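Side-chain contact in chinitase A (Streptomyces coelicolor, PDB 3EBV), which probably hydrolyses internal glycosidic bonds of chitin through its family 18 glycosyl hydrolase domain, the part of the longer protein present here: residues 153-158 with 176-181. Residues are numbered along the deposited sequence; the frame is centred on the assembly and turned at random.
Sequences IDMQST and VNMQYY
M155 and M178, both built as selenomethionine, run alongside each other in opposite directions, so that the selenium of M178 lies against the first two side-chain carbons of M155. SE of M178 sits 3.6 Å from CB of M155 and 3.7 Å from its CG. M178 can reach so far because its chain is extended up to the selenium, with CG anti to the backbone N (chi1 -177°); it then bends at chi3, and CE is laid over one face of the Y180 ring, 3.2 Å above the plane and displaced toward the rim. M155 is folded instead, bent at both chi2 (-72°) and chi3 (-73°), which brings its methyl to V176, where CE meets CG1 at 3.9 Å. No hydrogen bond joins the two segments; the touching atoms are all apolar side-chain atoms, and the three residues are buried. P150 packs against all three, while Q209 of helix 199-210 touches both selenomethionines, and Y162 and F163 of helix 161-168 close on M155. Strand 175-179 is held in the sheet by backbone hydrogen bonds between V176 and G220 on strand 219-224 and between N177 and M148 on strand 145-148. The loop between strand 145-148 and helix 161-168 is thus packed onto the outward side of the neighbouring parallel strand, an arrangement belonging to the layer between strands and helices of the TIM barrel of family 18 chitinases.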
loop_
_atom_site.group_PDB
_atom_site.type_symbol
_atom_site.label_atom_id
_atom_site.label_comp_id
_atom_site.label_asym_id
_atom_site.label_seq_id
_atom_site.Cartn_x
_atom_site.Cartn_y
_atom_site.Cartn_z
ATOM N N ILE A 153 12.930 3.630 -5.187
ATOM C CA ILE A 153 13.475 4.663 -6.092
ATOM C C ILE A 153 12.554 5.878 -6.233
ATOM O O ILE A 153 13.001 6.966 -6.679
ATOM C CB ILE A 153 13.740 4.119 -7.510
ATOM C CG1 ILE A 153 12.461 3.521 -8.127
ATOM C CG2 ILE A 153 14.879 3.122 -7.449
ATOM C CD1 ILE A 153 12.632 3.049 -9.571
ATOM N N ASP A 154 11.288 5.717 -5.829
ATOM C CA ASP A 154 10.298 6.788 -5.995
ATOM C C ASP A 154 10.226 7.750 -4.804
ATOM O O ASP A 154 9.515 8.770 -4.892
ATOM C CB ASP A 154 8.923 6.166 -6.205
ATOM C CG ASP A 154 8.841 5.313 -7.465
ATOM O OD1 ASP A 154 9.279 5.796 -8.528
ATOM O OD2 ASP A 154 8.346 4.172 -7.375
HETATM N N MSE A 155 10.912 7.432 -3.698
HETATM C CA MSE A 155 10.839 8.262 -2.489
HETATM C C MSE A 155 12.237 8.549 -1.916
HETATM O O MSE A 155 12.377 8.775 -0.707
HETATM C CB MSE A 155 10.004 7.578 -1.398
HETATM C CG MSE A 155 8.599 7.096 -1.821
HETATM SE SE MSE A 155 7.344 8.601 -2.095
HETATM C CE MSE A 155 7.076 9.084 -0.269
ATOM N N GLN A 156 13.236 8.612 -2.780
ATOM C CA GLN A 156 14.608 8.910 -2.349
ATOM C C GLN A 156 14.811 10.389 -2.039
ATOM O O GLN A 156 15.721 10.752 -1.314
ATOM C CB GLN A 156 15.594 8.422 -3.406
ATOM C CG GLN A 156 15.886 6.910 -3.269
ATOM C CD GLN A 156 16.801 6.606 -2.070
ATOM O OE1 GLN A 156 16.329 6.263 -0.950
ATOM N NE2 GLN A 156 18.079 6.677 -2.311
ATOM N N SER A 157 13.928 11.229 -2.570
ATOM C CA SER A 157 13.891 12.639 -2.181
ATOM C C SER A 157 12.491 13.150 -2.478
ATOM O O SER A 157 11.673 12.470 -3.135
ATOM C CB SER A 157 14.896 13.479 -2.982
ATOM O OG SER A 157 14.499 13.665 -4.324
ATOM N N THR A 158 12.238 14.375 -2.034
ATOM C CA THR A 158 10.939 15.013 -2.236
ATOM C C THR A 158 10.693 15.311 -3.699
ATOM O O THR A 158 9.576 15.630 -4.058
ATOM C CB THR A 158 10.798 16.301 -1.424
ATOM O OG1 THR A 158 11.826 17.202 -1.837
ATOM C CG2 THR A 158 10.912 16.037 0.073
ATOM N N VAL A 176 1.295 6.388 2.771
ATOM C CA VAL A 176 2.264 5.897 1.782
ATOM C C VAL A 176 2.857 4.632 2.360
ATOM O O VAL A 176 3.667 4.685 3.293
ATOM C CB VAL A 176 3.382 6.910 1.479
ATOM C CG1 VAL A 176 4.359 6.341 0.466
ATOM C CG2 VAL A 176 2.763 8.205 0.885
ATOM N N ASN A 177 2.449 3.483 1.818
ATOM C CA ASN A 177 3.031 2.179 2.187
ATOM C C ASN A 177 4.129 1.832 1.174
ATOM O O ASN A 177 3.891 1.107 0.205
ATOM C CB ASN A 177 1.965 1.079 2.150
ATOM C CG ASN A 177 0.895 1.230 3.230
ATOM O OD1 ASN A 177 1.204 1.460 4.414
ATOM N ND2 ASN A 177 -0.404 1.020 2.829
HETATM N N MSE A 178 5.312 2.412 1.343
HETATM C CA MSE A 178 6.378 2.098 0.382
HETATM C C MSE A 178 6.741 0.608 0.419
HETATM O O MSE A 178 6.593 -0.055 1.456
HETATM C CB MSE A 178 7.643 2.965 0.633
HETATM C CG MSE A 178 8.717 2.704 -0.409
HETATM SE SE MSE A 178 10.095 4.117 -0.283
HETATM C CE MSE A 178 10.999 3.560 1.323
ATOM N N GLN A 179 7.196 0.112 -0.750
ATOM C CA GLN A 179 7.609 -1.279 -0.873
ATOM C C GLN A 179 9.114 -1.332 -0.535
ATOM O O GLN A 179 9.991 -1.037 -1.371
ATOM C CB GLN A 179 7.401 -1.770 -2.319
ATOM C CG GLN A 179 5.959 -1.679 -2.780
ATOM C CD GLN A 179 5.835 -2.150 -4.231
ATOM O OE1 GLN A 179 6.399 -3.183 -4.621
ATOM N NE2 GLN A 179 5.111 -1.376 -5.034
ATOM N N TYR A 180 9.406 -1.680 0.727
ATOM C CA TYR A 180 10.822 -1.746 1.165
ATOM C C TYR A 180 11.445 -3.100 0.759
ATOM O O TYR A 180 11.960 -3.884 1.603
ATOM C CB TYR A 180 10.918 -1.573 2.701
ATOM C CG TYR A 180 10.533 -0.201 3.202
ATOM C CD1 TYR A 180 11.497 0.696 3.671
ATOM C CD2 TYR A 180 9.186 0.191 3.235
ATOM C CE1 TYR A 180 11.136 1.954 4.186
ATOM C CE2 TYR A 180 8.821 1.447 3.696
ATOM C CZ TYR A 180 9.793 2.335 4.189
ATOM O OH TYR A 180 9.412 3.580 4.635
ATOM N N TYR A 181 11.293 -3.437 -0.530
ATOM C CA TYR A 181 11.671 -4.784 -0.997
ATOM C C TYR A 181 11.756 -4.778 -2.512
ATOM O O TYR A 181 11.402 -3.795 -3.168
ATOM C CB TYR A 181 10.676 -5.846 -0.494
ATOM C CG TYR A 181 9.221 -5.580 -0.846
ATOM C CD1 TYR A 181 8.652 -6.066 -2.039
ATOM C CD2 TYR A 181 8.380 -4.946 0.051
ATOM C CE1 TYR A 181 7.278 -5.835 -2.338
ATOM C CE2 TYR A 181 7.008 -4.743 -0.224
ATOM C CZ TYR A 181 6.474 -5.189 -1.413
ATOM O OH TYR A 181 5.162 -4.935 -1.666
#